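Local coordinates for protein cellobiose 2-epimerase (Caldibacillus thermoamylovorans, PDB 5ZHB) that catalyses the epimerisation of cellobiose at C2 of its reducing-end sugar, at residues D248-A251 and S252-D256; V310-M313 and V314-N318; K268-Q271 and M272-I276; M183-H186 and L187-E191; D257-V261 and T262-D266. One frame throughout, in Å; residues are numbered along the deposited sequence.

How the interactions relate
All five contacts are local ones, between neighbouring turns of one helix or round its end, and together they sample part of an α/α barrel. Interactions 1, 2 and 4 are buried, on helices 245-262, 306-323 and 183-199; interactions 3 and 5 lie farther out, about 20 Å from the chain's centre, and are partly exposed. Interactions 1 and 5 share helix 245-262, and interaction 5 turns the chain towards the helix of interaction 3. Many aromatic and carboxylate groups in the interior have partners on other helices, though H188 and E191 pair within one; 268-276 pairs an amide with a carboxylate on a helix surface, and 257-266 satisfies a helix end.

Interaction 1 (D248-A251 and S252-D256); sequences DIEA and SWLID
The indole of W253 lies beneath the E250 carbonyl, whose oxygen sits over one ring face with E250 O 3.2 Å from W253 CD1. L254 CD2 covers the same face nearer the rim, 3.6 Å above the plane, while V314 of helix 306-323 packs on the opposite face. At the edge, close to the ring plane, I249 O comes to 3.4 Å from W253 CD1. This placement follows from a first torsion of 77°, which sets CG between the backbone N and the carbonyl carbon and swings the indole back over the preceding turn; its NE1 then bonds to E311. Such i to i+3 and i+4 packing is seen here on helix 245-262, which by position belongs to the inner layer of the (α/α)6 barrel expected for this family. E250 O also accepts a nearly straight bond from L254 N at 3.0 Å (168°) and a weak one from W253 N. The extended E250 chain crosses L254 at an angle, its CG 3.6 Å from L254 CD1. On the next face of the helix, A251 CB meets I255 CD1 at 4.1 Å, and the bond from I255 N to A251 O is short, 2.7 Å. S252 CB rests 3.4 Å from I249 O, and its OG bonds to the V273 carbonyl of helix 267-283.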
loop_
_atom_site.group_PDB
_atom_site.type_symbol
_atom_site.label_atom_id
_atom_site.label_comp_id
_atom_site.label_asym_id
_atom_site.label_seq_id
_atom_site.Cartn_x
_atom_site.Cartn_y
_atom_site.Cartn_z
ATOM N N ASP A 248 0.579 -11.375 0.302
ATOM C CA ASP A 248 1.460 -12.219 -0.505
ATOM C C ASP A 248 1.483 -11.794 -1.966
ATOM O O ASP A 248 2.534 -11.654 -2.562
ATOM C CB ASP A 248 1.060 -13.672 -0.326
ATOM C CG ASP A 248 1.446 -14.265 1.018
ATOM O OD1 ASP A 248 1.451 -13.506 2.014
ATOM O OD2 ASP A 248 1.750 -15.472 1.062
ATOM N N ILE A 249 0.298 -11.639 -2.576
ATOM C CA ILE A 249 0.232 -11.397 -3.998
ATOM C C ILE A 249 0.699 -9.974 -4.299
ATOM O O ILE A 249 1.337 -9.729 -5.324
ATOM C CB ILE A 249 -1.162 -11.753 -4.557
ATOM C CG1 ILE A 249 -1.151 -11.776 -6.072
ATOM C CG2 ILE A 249 -2.280 -10.854 -4.006
ATOM C CD1 ILE A 249 -0.116 -12.721 -6.662
ATOM N N GLU A 250 0.428 -9.040 -3.375
ATOM C CA GLU A 250 0.993 -7.706 -3.461
ATOM C C GLU A 250 2.522 -7.769 -3.431
ATOM O O GLU A 250 3.167 -7.177 -4.281
ATOM C CB GLU A 250 0.463 -6.888 -2.279
ATOM C CG GLU A 250 0.987 -5.451 -2.262
ATOM C CD GLU A 250 0.521 -4.649 -1.045
ATOM O OE1 GLU A 250 0.229 -5.262 0.012
ATOM O OE2 GLU A 250 0.430 -3.406 -1.166
ATOM N N ALA A 251 3.083 -8.455 -2.431
ATOM C CA ALA A 251 4.523 -8.581 -2.279
ATOM C C ALA A 251 5.174 -9.192 -3.519
ATOM O O ALA A 251 6.234 -8.740 -3.942
ATOM C CB ALA A 251 4.832 -9.438 -1.073
ATOM N N SER A 252 4.506 -10.201 -4.102
ATOM C CA SER A 252 5.013 -10.831 -5.313
ATOM C C SER A 252 5.417 -9.768 -6.322
ATOM O O SER A 252 6.540 -9.773 -6.794
ATOM C CB SER A 252 4.015 -11.789 -5.898
ATOM O OG SER A 252 4.458 -12.290 -7.147
ATOM N N TRP A 253 4.515 -8.839 -6.669
ATOM C CA TRP A 253 4.821 -7.927 -7.756
ATOM C C TRP A 253 5.608 -6.706 -7.287
ATOM O O TRP A 253 6.401 -6.175 -8.066
ATOM C CB TRP A 253 3.564 -7.541 -8.532
ATOM C CG TRP A 253 2.657 -6.530 -7.889
ATOM C CD1 TRP A 253 1.589 -6.779 -7.088
ATOM C CD2 TRP A 253 2.709 -5.104 -8.057
ATOM N NE1 TRP A 253 1.010 -5.605 -6.690
ATOM C CE2 TRP A 253 1.660 -4.566 -7.288
ATOM C CE3 TRP A 253 3.525 -4.232 -8.774
ATOM C CZ2 TRP A 253 1.413 -3.197 -7.235
ATOM C CZ3 TRP A 253 3.293 -2.872 -8.710
ATOM C CH2 TRP A 253 2.218 -2.370 -7.984
ATOM N N LEU A 254 5.447 -6.311 -6.019
ATOM C CA LEU A 254 6.301 -5.262 -5.457
ATOM C C LEU A 254 7.762 -5.715 -5.337
ATOM O O LEU A 254 8.658 -4.967 -5.693
ATOM C CB LEU A 254 5.783 -4.764 -4.112
ATOM C CG LEU A 254 4.449 -4.003 -4.138
ATOM C CD1 LEU A 254 4.077 -3.575 -2.739
ATOM C CD2 LEU A 254 4.451 -2.794 -5.067
ATOM N N ILE A 255 8.015 -6.926 -4.842
ATOM C CA ILE A 255 9.393 -7.424 -4.827
ATOM C C ILE A 255 9.927 -7.452 -6.261
ATOM O O ILE A 255 11.064 -7.017 -6.549
ATOM C CB ILE A 255 9.473 -8.787 -4.113
ATOM C CG1 ILE A 255 9.196 -8.636 -2.617
ATOM C CG2 ILE A 255 10.819 -9.478 -4.374
ATOM C CD1 ILE A 255 8.806 -9.920 -1.909
ATOM N N ASP A 256 9.084 -7.897 -7.209
ATOM C CA ASP A 256 9.530 -7.971 -8.595
ATOM C C ASP A 256 9.923 -6.590 -9.115
ATOM O O ASP A 256 10.946 -6.425 -9.781
ATOM C CB ASP A 256 8.470 -8.563 -9.514
ATOM C CG ASP A 256 9.027 -9.209 -10.775
ATOM O OD1 ASP A 256 10.232 -9.510 -10.788
ATOM O OD2 ASP A 256 8.263 -9.365 -11.738
#

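Interaction 2 (V310-M313 and V314-N318); sequences VEAM and VGFYN
A312 O takes the shortest hydrogen bond here, from F316 N at 2.8 Å (156°), and the same oxygen is crowded by the phenylalanine side chain: F316 CB lies 3.1 Å and F316 CG 3.2 Å from A312 O. The ring comes at the carbonyl obliquely. With a first torsion of -73°, CG stands beside the backbone N and opposite the carbonyl carbon, which tips the ring back along the helix until F316 CE2 reaches A312 CB at 4.1 Å. A331 and V332 of helix 326-343 touch that ring too, and I249 meets it from helix 245-262. The segment is a plain α-helical stretch of helix 306-323, packed between several helices of the α/α barrel, and its backbone bonds run i to i+4 throughout; G315 N, for example, bonds to E311 O at 2.9 Å. V314 turns one methyl back over the previous turn, CG2 lying 3.4 Å from V310 O. Y317 CB is 3.4 Å from M313 O, but the phenol ring leads away from that turn to meet F384. The OE2 oxygen of E311 is shared by R379, in a salt bridge, and H376.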
loop_
_atom_site.group_PDB
_atom_site.type_symbol
_atom_site.label_atom_id
_atom_site.label_comp_id
_atom_site.label_asym_id
_atom_site.label_seq_id
_atom_site.Cartn_x
_atom_site.Cartn_y
_atom_site.Cartn_z
ATOM N N VAL A 310 -7.703 -6.098 -5.762
ATOM C CA VAL A 310 -6.948 -5.394 -6.787
ATOM C C VAL A 310 -5.459 -5.784 -6.772
ATOM O O VAL A 310 -4.826 -5.779 -7.812
ATOM C CB VAL A 310 -7.086 -3.858 -6.687
ATOM C CG1 VAL A 310 -8.544 -3.428 -6.664
ATOM C CG2 VAL A 310 -6.337 -3.250 -5.519
ATOM N N GLU A 311 -4.867 -5.994 -5.599
ATOM C CA GLU A 311 -3.490 -6.486 -5.534
ATOM C C GLU A 311 -3.396 -7.854 -6.212
ATOM O O GLU A 311 -2.390 -8.158 -6.835
ATOM C CB GLU A 311 -2.936 -6.553 -4.114
ATOM C CG GLU A 311 -2.772 -5.174 -3.472
ATOM C CD GLU A 311 -1.894 -4.181 -4.179
ATOM O OE1 GLU A 311 -1.011 -4.638 -4.932
ATOM O OE2 GLU A 311 -2.107 -2.935 -4.014
ATOM N N ALA A 312 -4.409 -8.696 -6.060
ATOM C CA ALA A 312 -4.398 -9.990 -6.749
ATOM C C ALA A 312 -4.427 -9.787 -8.268
ATOM O O ALA A 312 -3.707 -10.467 -9.013
ATOM C CB ALA A 312 -5.547 -10.840 -6.264
ATOM N N MET A 313 -5.223 -8.821 -8.744
ATOM C CA MET A 313 -5.271 -8.570 -10.188
ATOM C C MET A 313 -3.894 -8.136 -10.680
ATOM O O MET A 313 -3.415 -8.623 -11.711
ATOM C CB MET A 313 -6.365 -7.569 -10.602
ATOM C CG MET A 313 -7.747 -8.172 -10.550
ATOM S SD MET A 313 -9.121 -7.097 -11.030
ATOM C CE MET A 313 -9.266 -5.918 -9.676
ATOM N N VAL A 314 -3.196 -7.274 -9.934
ATOM C CA VAL A 314 -1.909 -6.803 -10.411
ATOM C C VAL A 314 -0.900 -7.962 -10.352
ATOM O O VAL A 314 -0.170 -8.200 -11.305
ATOM C CB VAL A 314 -1.400 -5.548 -9.676
ATOM C CG1 VAL A 314 -0.013 -5.128 -10.158
ATOM C CG2 VAL A 314 -2.394 -4.395 -9.830
ATOM N N GLY A 315 -0.849 -8.665 -9.225
ATOM C CA GLY A 315 0.178 -9.661 -9.007
ATOM C C GLY A 315 -0.003 -10.821 -9.978
ATOM O O GLY A 315 0.976 -11.330 -10.497
ATOM N N PHE A 316 -1.261 -11.166 -10.247
ATOM C CA PHE A 316 -1.571 -12.244 -11.179
ATOM C C PHE A 316 -1.206 -11.849 -12.604
ATOM O O PHE A 316 -0.669 -12.683 -13.343
ATOM C CB PHE A 316 -3.007 -12.707 -11.012
ATOM C CG PHE A 316 -3.340 -13.528 -9.777
ATOM C CD1 PHE A 316 -2.391 -14.273 -9.072
ATOM C CD2 PHE A 316 -4.648 -13.599 -9.345
ATOM C CE1 PHE A 316 -2.760 -15.023 -7.957
ATOM C CE2 PHE A 316 -5.016 -14.369 -8.248
ATOM C CZ PHE A 316 -4.066 -15.054 -7.543
ATOM N N TYR A 317 -1.426 -10.586 -12.976
ATOM C CA TYR A 317 -1.055 -10.126 -14.302
ATOM C C TYR A 317 0.467 -10.085 -14.486
ATOM O O TYR A 317 0.991 -10.424 -15.556
ATOM C CB TYR A 317 -1.726 -8.792 -14.642
ATOM C CG TYR A 317 -1.460 -8.461 -16.093
ATOM C CD1 TYR A 317 -2.108 -9.151 -17.114
ATOM C CD2 TYR A 317 -0.498 -7.529 -16.442
ATOM C CE1 TYR A 317 -1.847 -8.876 -18.448
ATOM C CE2 TYR A 317 -0.213 -7.263 -17.768
ATOM C CZ TYR A 317 -0.880 -7.945 -18.773
ATOM O OH TYR A 317 -0.580 -7.638 -20.068
ATOM N N ASN A 318 1.195 -9.636 -13.453
ATOM C CA ASN A 318 2.649 -9.693 -13.454
ATOM C C ASN A 318 3.118 -11.133 -13.676
ATOM O O ASN A 318 3.981 -11.386 -14.519
ATOM C CB ASN A 318 3.221 -9.160 -12.129
ATOM C CG ASN A 318 4.724 -8.989 -12.136
ATOM O OD1 ASN A 318 5.265 -8.197 -12.909
ATOM N ND2 ASN A 318 5.418 -9.699 -11.255
#

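Interaction 3 (K268-Q271 and M272-I276); sequences KYTQ and MVIDI
Q271 and D275, one turn apart, cross at an angle, with the amide and carboxylate planes 41° to each other. Q271 NE2 donates to D275 OD1 at 2.9 Å along a nearly straight line (165°). The acceptor lies in the plane of the amide, yet the amide nitrogen arrives from above the carboxylate plane. A bend at the second torsion of Q271 folds the chain over its neighbour, so that Q271 CG also rests 3.4 Å from D275 OD2. D275 in turn stands over the backbone it bonds to, its CG 3.1 Å from Q271 O, while D275 N bonds to that oxygen at 2.9 Å. Beside this polar pair, T270 and I274 lie alongside each other and point the same way, with T270 CG2 4.0 Å from I274 CD1; I274 CD1 also covers T270 O at 3.5 Å. Q271, T270 and I274 all touch a crystal neighbour, which may have influenced this outer surface. The inward side of helix 267-283 is different in kind: M272 packs on Y217 and F221, Y269 reaches D214 of helix 203-220 through its hydroxyl, V273 and I276 lean on helix 245-262, and V273 meets K322 of helix 306-323, which I274 touches as well from the border.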
loop_
_atom_site.group_PDB
_atom_site.type_symbol
_atom_site.label_atom_id
_atom_site.label_comp_id
_atom_site.label_asym_id
_atom_site.label_seq_id
_atom_site.Cartn_x
_atom_site.Cartn_y
_atom_site.Cartn_z
ATOM N N LYS A 268 16.782 -17.119 -7.250
ATOM C CA LYS A 268 15.899 -17.563 -6.185
ATOM C C LYS A 268 14.789 -16.524 -5.898
ATOM O O LYS A 268 13.699 -16.880 -5.461
ATOM C CB LYS A 268 16.711 -17.999 -4.968
ATOM C CG LYS A 268 17.655 -17.012 -4.320
ATOM C CD LYS A 268 18.712 -17.751 -3.498
ATOM C CE LYS A 268 19.386 -16.944 -2.433
ATOM N NZ LYS A 268 20.368 -16.015 -2.989
ATOM N N TYR A 269 15.071 -15.256 -6.158
ATOM C CA TYR A 269 14.162 -14.154 -5.878
ATOM C C TYR A 269 13.077 -14.127 -6.953
ATOM O O TYR A 269 11.887 -14.077 -6.624
ATOM C CB TYR A 269 14.917 -12.822 -5.843
ATOM C CG TYR A 269 15.998 -12.713 -4.772
ATOM C CD1 TYR A 269 15.921 -13.447 -3.599
ATOM C CD2 TYR A 269 17.072 -11.847 -4.923
ATOM C CE1 TYR A 269 16.891 -13.346 -2.616
ATOM C CE2 TYR A 269 18.057 -11.734 -3.950
ATOM C CZ TYR A 269 17.964 -12.496 -2.798
ATOM O OH TYR A 269 18.890 -12.443 -1.802
ATOM N N THR A 270 13.508 -14.185 -8.226
ATOM C CA THR A 270 12.588 -14.380 -9.345
ATOM C C THR A 270 11.673 -15.581 -9.104
ATOM O O THR A 270 10.448 -15.493 -9.246
ATOM C CB THR A 270 13.398 -14.467 -10.643
ATOM O OG1 THR A 270 13.780 -13.125 -10.924
ATOM C CG2 THR A 270 12.573 -14.925 -11.830
ATOM N N GLN A 271 12.244 -16.722 -8.700
ATOM C CA GLN A 271 11.433 -17.903 -8.460
ATOM C C GLN A 271 10.470 -17.674 -7.291
ATOM O O GLN A 271 9.356 -18.181 -7.290
ATOM C CB GLN A 271 12.269 -19.150 -8.162
ATOM C CG GLN A 271 11.460 -20.434 -8.317
ATOM C CD GLN A 271 10.952 -20.567 -9.735
ATOM O OE1 GLN A 271 11.730 -20.454 -10.688
ATOM N NE2 GLN A 271 9.649 -20.745 -9.890
ATOM N N MET A 272 10.905 -16.930 -6.264
ATOM C CA MET A 272 10.009 -16.593 -5.169
ATOM C C MET A 272 8.800 -15.813 -5.708
ATOM O O MET A 272 7.682 -16.148 -5.374
ATOM C CB MET A 272 10.719 -15.816 -4.047
ATOM C CG MET A 272 9.769 -15.273 -2.980
ATOM S SD MET A 272 10.676 -14.385 -1.694
ATOM C CE MET A 272 11.431 -13.072 -2.645
ATOM N N VAL A 273 9.024 -14.789 -6.521
ATOM C CA VAL A 273 7.944 -13.984 -7.068
ATOM C C VAL A 273 6.902 -14.885 -7.737
ATOM O O VAL A 273 5.696 -14.740 -7.523
ATOM C CB VAL A 273 8.567 -12.937 -8.009
ATOM C CG1 VAL A 273 7.540 -12.279 -8.941
ATOM C CG2 VAL A 273 9.302 -11.869 -7.200
ATOM N N ILE A 274 7.393 -15.876 -8.510
ATOM C CA ILE A 274 6.524 -16.692 -9.328
ATOM C C ILE A 274 5.778 -17.669 -8.435
ATOM O O ILE A 274 4.569 -17.803 -8.557
ATOM C CB ILE A 274 7.340 -17.367 -10.452
ATOM C CG1 ILE A 274 7.883 -16.339 -11.417
ATOM C CG2 ILE A 274 6.531 -18.433 -11.198
ATOM C CD1 ILE A 274 9.077 -16.825 -12.234
ATOM N N ASP A 275 6.495 -18.292 -7.482
ATOM C CA ASP A 275 5.919 -19.322 -6.627
ATOM C C ASP A 275 4.820 -18.765 -5.717
ATOM O O ASP A 275 3.810 -19.430 -5.453
ATOM C CB ASP A 275 7.025 -20.039 -5.861
ATOM C CG ASP A 275 7.947 -20.910 -6.722
ATOM O OD1 ASP A 275 7.623 -21.124 -7.911
ATOM O OD2 ASP A 275 8.996 -21.320 -6.212
ATOM N N ILE A 276 5.027 -17.545 -5.203
ATOM C CA ILE A 276 3.989 -16.891 -4.426
ATOM C C ILE A 276 2.726 -16.757 -5.287
ATOM O O ILE A 276 1.632 -17.086 -4.845
ATOM C CB ILE A 276 4.475 -15.533 -3.874
ATOM C CG1 ILE A 276 5.590 -15.684 -2.802
ATOM C CG2 ILE A 276 3.313 -14.701 -3.328
ATOM C CD1 ILE A 276 6.391 -14.407 -2.611
#

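Interaction 4 (M183-H186 and L187-E191); sequences MNTH and LHVLE
From its first residue, helix 183-199 follows the regular i to i+4 pattern, opening with L187 N bonded to M183 O at 2.8 Å and continuing through H188, V189 and L190. N184 and H188 stand one turn apart, the amide and imidazole planes 61° to each other. N184 OD1 lies at the ring edge, in its plane, 3.6 Å from H188 CD2, and takes a hydrogen bond from H247. The first torsion of N184 (-171°) places CG opposite its backbone N and carries the amide up to that edge. H188 N bonds to N184 O, and the oxygen is also 3.3 Å from H188 CD2. L187 CG lies over one imidazole face, near the rim. Within this inner part of the α/α barrel, H188 ND1 donates almost straight to E191 OE1; the modelled 2.5 Å is very short and its exact value is doubtful. E191 OE2 goes to R379 and Y375. On another side V189 CG2 rests 3.2 Å from T185 O and 4.3 Å from T185 CG2. H186 uses both ring nitrogens, ND1 to T182 O and NE2 to Y156 N.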
loop_
_atom_site.group_PDB
_atom_site.type_symbol
_atom_site.label_atom_id
_atom_site.label_comp_id
_atom_site.label_asym_id
_atom_site.label_seq_id
_atom_site.Cartn_x
_atom_site.Cartn_y
_atom_site.Cartn_z
ATOM N N MET A 183 6.202 -8.134 8.759
ATOM C CA MET A 183 6.253 -8.233 7.315
ATOM C C MET A 183 5.703 -6.948 6.717
ATOM O O MET A 183 6.296 -6.384 5.785
ATOM C CB MET A 183 5.463 -9.483 6.876
ATOM C CG MET A 183 5.267 -9.661 5.385
ATOM S SD MET A 183 3.867 -8.719 4.725
ATOM C CE MET A 183 2.505 -9.624 5.438
ATOM N N ASN A 184 4.603 -6.464 7.288
ATOM C CA ASN A 184 3.924 -5.314 6.685
ATOM C C ASN A 184 4.861 -4.114 6.588
ATOM O O ASN A 184 4.926 -3.461 5.545
ATOM C CB ASN A 184 2.633 -4.978 7.418
ATOM C CG ASN A 184 1.823 -3.948 6.664
ATOM O OD1 ASN A 184 1.337 -4.226 5.566
ATOM N ND2 ASN A 184 1.741 -2.744 7.218
ATOM N N THR A 185 5.561 -3.776 7.694
ATOM C CA THR A 185 6.453 -2.616 7.688
ATOM C C THR A 185 7.584 -2.805 6.681
ATOM O O THR A 185 7.878 -1.905 5.914
ATOM C CB THR A 185 7.001 -2.352 9.095
ATOM O OG1 THR A 185 5.892 -1.993 9.911
ATOM C CG2 THR A 185 8.002 -1.211 9.114
ATOM N N HIS A 186 8.175 -4.016 6.638
ATOM C CA HIS A 186 9.243 -4.322 5.704
ATOM C C HIS A 186 8.768 -4.188 4.257
ATOM O O HIS A 186 9.504 -3.690 3.399
ATOM C CB HIS A 186 9.826 -5.700 6.067
ATOM C CG HIS A 186 10.668 -5.604 7.307
ATOM N ND1 HIS A 186 10.124 -5.634 8.574
ATOM C CD2 HIS A 186 12.014 -5.435 7.468
ATOM C CE1 HIS A 186 11.111 -5.483 9.471
ATOM N NE2 HIS A 186 12.272 -5.362 8.827
ATOM N N LEU A 187 7.519 -4.596 3.984
ATOM C CA LEU A 187 7.022 -4.537 2.607
ATOM C C LEU A 187 6.993 -3.089 2.126
ATOM O O LEU A 187 7.445 -2.774 1.008
ATOM C CB LEU A 187 5.643 -5.205 2.524
ATOM C CG LEU A 187 4.948 -5.194 1.152
ATOM C CD1 LEU A 187 5.825 -5.811 0.100
ATOM C CD2 LEU A 187 3.613 -5.891 1.186
ATOM N N HIS A 188 6.399 -2.208 2.959
ATOM C CA HIS A 188 6.207 -0.811 2.566
ATOM C C HIS A 188 7.520 -0.030 2.613
ATOM O O HIS A 188 7.676 0.925 1.856
ATOM C CB HIS A 188 4.979 -0.203 3.253
ATOM C CG HIS A 188 3.760 -0.928 2.807
ATOM N ND1 HIS A 188 3.256 -0.791 1.526
ATOM C CD2 HIS A 188 3.042 -1.897 3.375
ATOM C CE1 HIS A 188 2.219 -1.612 1.395
ATOM N NE2 HIS A 188 2.084 -2.294 2.479
ATOM N N VAL A 189 8.489 -0.446 3.438
ATOM C CA VAL A 189 9.810 0.137 3.314
ATOM C C VAL A 189 10.379 -0.225 1.938
ATOM O O VAL A 189 10.900 0.632 1.238
ATOM C CB VAL A 189 10.751 -0.252 4.465
ATOM C CG1 VAL A 189 12.188 0.209 4.206
ATOM C CG2 VAL A 189 10.231 0.309 5.779
ATOM N N LEU A 190 10.294 -1.504 1.552
ATOM C CA LEU A 190 10.793 -1.922 0.237
ATOM C C LEU A 190 10.093 -1.168 -0.897
ATOM O O LEU A 190 10.730 -0.674 -1.824
ATOM C CB LEU A 190 10.627 -3.435 0.130
ATOM C CG LEU A 190 11.033 -4.065 -1.206
ATOM C CD1 LEU A 190 12.501 -3.847 -1.541
ATOM C CD2 LEU A 190 10.758 -5.529 -1.096
ATOM N N GLU A 191 8.769 -1.044 -0.813
ATOM C CA GLU A 191 7.980 -0.342 -1.814
ATOM C C GLU A 191 8.490 1.096 -1.949
ATOM O O GLU A 191 8.691 1.587 -3.041
ATOM C CB GLU A 191 6.526 -0.401 -1.344
ATOM C CG GLU A 191 5.536 0.469 -2.106
ATOM C CD GLU A 191 4.181 0.450 -1.416
ATOM O OE1 GLU A 191 4.134 0.775 -0.211
ATOM O OE2 GLU A 191 3.201 0.055 -2.046
#

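Interaction 5 (D257-V261 and T262-D266)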
loop_
_atom_site.group_PDB
_atom_site.type_symbol
_atom_site.label_atom_id
_atom_site.label_comp_id
_atom_site.label_asym_id
_atom_site.label_seq_id
_atom_site.Cartn_x
_atom_site.Cartn_y
_atom_site.Cartn_z
ATOM N N ASP A 257 9.117 -5.569 -8.795
ATOM C CA ASP A 257 9.486 -4.223 -9.169
ATOM C C ASP A 257 10.819 -3.839 -8.552
ATOM O O ASP A 257 11.595 -3.133 -9.193
ATOM C CB ASP A 257 8.451 -3.184 -8.774
ATOM C CG ASP A 257 7.448 -2.838 -9.852
ATOM O OD1 ASP A 257 7.363 -3.581 -10.852
ATOM O OD2 ASP A 257 6.810 -1.801 -9.694
ATOM N N ALA A 258 11.086 -4.299 -7.326
ATOM C CA ALA A 258 12.347 -3.965 -6.665
ATOM C C ALA A 258 13.516 -4.633 -7.416
ATOM O O ALA A 258 14.541 -4.000 -7.704
ATOM C CB ALA A 258 12.298 -4.393 -5.214
ATOM N N LEU A 259 13.307 -5.898 -7.791
ATOM C CA LEU A 259 14.231 -6.615 -8.664
ATOM C C LEU A 259 14.504 -5.858 -9.960
ATOM O O LEU A 259 15.669 -5.703 -10.334
ATOM C CB LEU A 259 13.710 -8.025 -8.912
ATOM C CG LEU A 259 13.666 -8.944 -7.698
ATOM C CD1 LEU A 259 13.072 -10.294 -8.108
ATOM C CD2 LEU A 259 15.016 -9.098 -7.036
ATOM N N LYS A 260 13.452 -5.412 -10.658
ATOM C CA LYS A 260 13.596 -4.770 -11.953
ATOM C C LYS A 260 14.331 -3.432 -11.849
ATOM O O LYS A 260 15.196 -3.129 -12.686
ATOM C CB LYS A 260 12.242 -4.523 -12.633
ATOM C CG LYS A 260 11.436 -5.755 -13.024
ATOM C CD LYS A 260 9.934 -5.508 -13.154
ATOM C CE LYS A 260 9.198 -6.787 -13.299
ATOM N NZ LYS A 260 7.733 -6.701 -13.304
ATOM N N VAL A 261 13.969 -2.603 -10.855
ATOM C CA VAL A 261 14.541 -1.266 -10.702
ATOM C C VAL A 261 16.029 -1.347 -10.360
ATOM O O VAL A 261 16.811 -0.481 -10.742
ATOM C CB VAL A 261 13.727 -0.498 -9.638
ATOM C CG1 VAL A 261 14.442 0.714 -9.076
ATOM C CG2 VAL A 261 12.345 -0.110 -10.147
ATOM N N THR A 262 16.449 -2.389 -9.645
ATOM C CA THR A 262 17.842 -2.492 -9.255
ATOM C C THR A 262 18.656 -3.484 -10.115
ATOM O O THR A 262 19.833 -3.687 -9.827
ATOM C CB THR A 262 17.934 -2.868 -7.786
ATOM O OG1 THR A 262 17.411 -4.179 -7.572
ATOM C CG2 THR A 262 17.253 -1.847 -6.896
ATOM N N GLY A 263 18.056 -4.155 -11.107
ATOM C CA GLY A 263 18.802 -5.056 -11.981
ATOM C C GLY A 263 19.232 -6.336 -11.268
ATOM O O GLY A 263 20.241 -6.949 -11.607
ATOM N N ASN A 264 18.452 -6.772 -10.284
ATOM C CA ASN A 264 18.807 -7.944 -9.513
ATOM C C ASN A 264 18.242 -9.181 -10.221
ATOM O O ASN A 264 17.039 -9.414 -10.181
ATOM C CB ASN A 264 18.380 -7.742 -8.067
ATOM C CG ASN A 264 18.730 -8.911 -7.177
ATOM O OD1 ASN A 264 18.897 -10.050 -7.628
ATOM N ND2 ASN A 264 18.785 -8.662 -5.884
ATOM N N ASN A 265 19.119 -10.004 -10.828
ATOM C CA ASN A 265 18.686 -11.172 -11.576
ATOM C C ASN A 265 18.952 -12.463 -10.811
ATOM O O ASN A 265 18.985 -13.545 -11.401
ATOM C CB ASN A 265 19.350 -11.233 -12.945
ATOM C CG ASN A 265 19.144 -9.949 -13.701
ATOM O OD1 ASN A 265 20.118 -9.258 -14.005
ATOM N ND2 ASN A 265 17.900 -9.611 -14.000
ATOM N N ASP A 266 19.106 -12.372 -9.493
ATOM C CA ASP A 266 19.260 -13.568 -8.690
ATOM C C ASP A 266 18.023 -14.445 -8.840
ATOM O O ASP A 266 16.900 -14.016 -8.605
ATOM C CB ASP A 266 19.503 -13.230 -7.232
ATOM C CG ASP A 266 19.993 -14.383 -6.368
ATOM O OD1 ASP A 266 19.387 -15.466 -6.428
ATOM O OD2 ASP A 266 20.967 -14.175 -5.615
#
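A Schellman motif ends helix 245-262: the chain leaves helical geometry at G263, with phi 71°, and turns its amides back to the last turn. N264 N bonds to L259 O at 3.0 Å, lying in the carbonyl plane, and G263 N makes a weak bond to K260 O at 3.4 Å. Positive phi suits glycine, which has no side chain to clash in this bend. Just before it, T262 binds A258 O twice, through its backbone N at 3.2 Å and through OG1 at 2.9 Å, the two donors coming from opposite faces of the carbonyl plane. The hydroxyl gets there because a first torsion of 66° tucks OG1 between the backbone N and the carbonyl carbon, close over the helix end. Beneath the turn, L259 and N264 cross, one leucine methyl lying against the amide: L259 CD2 is 3.7 Å from N264 CG. Y269, from the following helix 267-283, touches both residues, and A258 packs on helices 183-199 and 203-220. K260 NZ leads away to N318 and D256, while the D257 carboxylate pairs with R198. The loop then leads into helix 267-283. D266 is its N-cap, with OD1 bonded to K268 N, and its own backbone is held by an Asx turn in which D266 N donates to N264 OD1 at 3.0 Å, nearly straight at 160°.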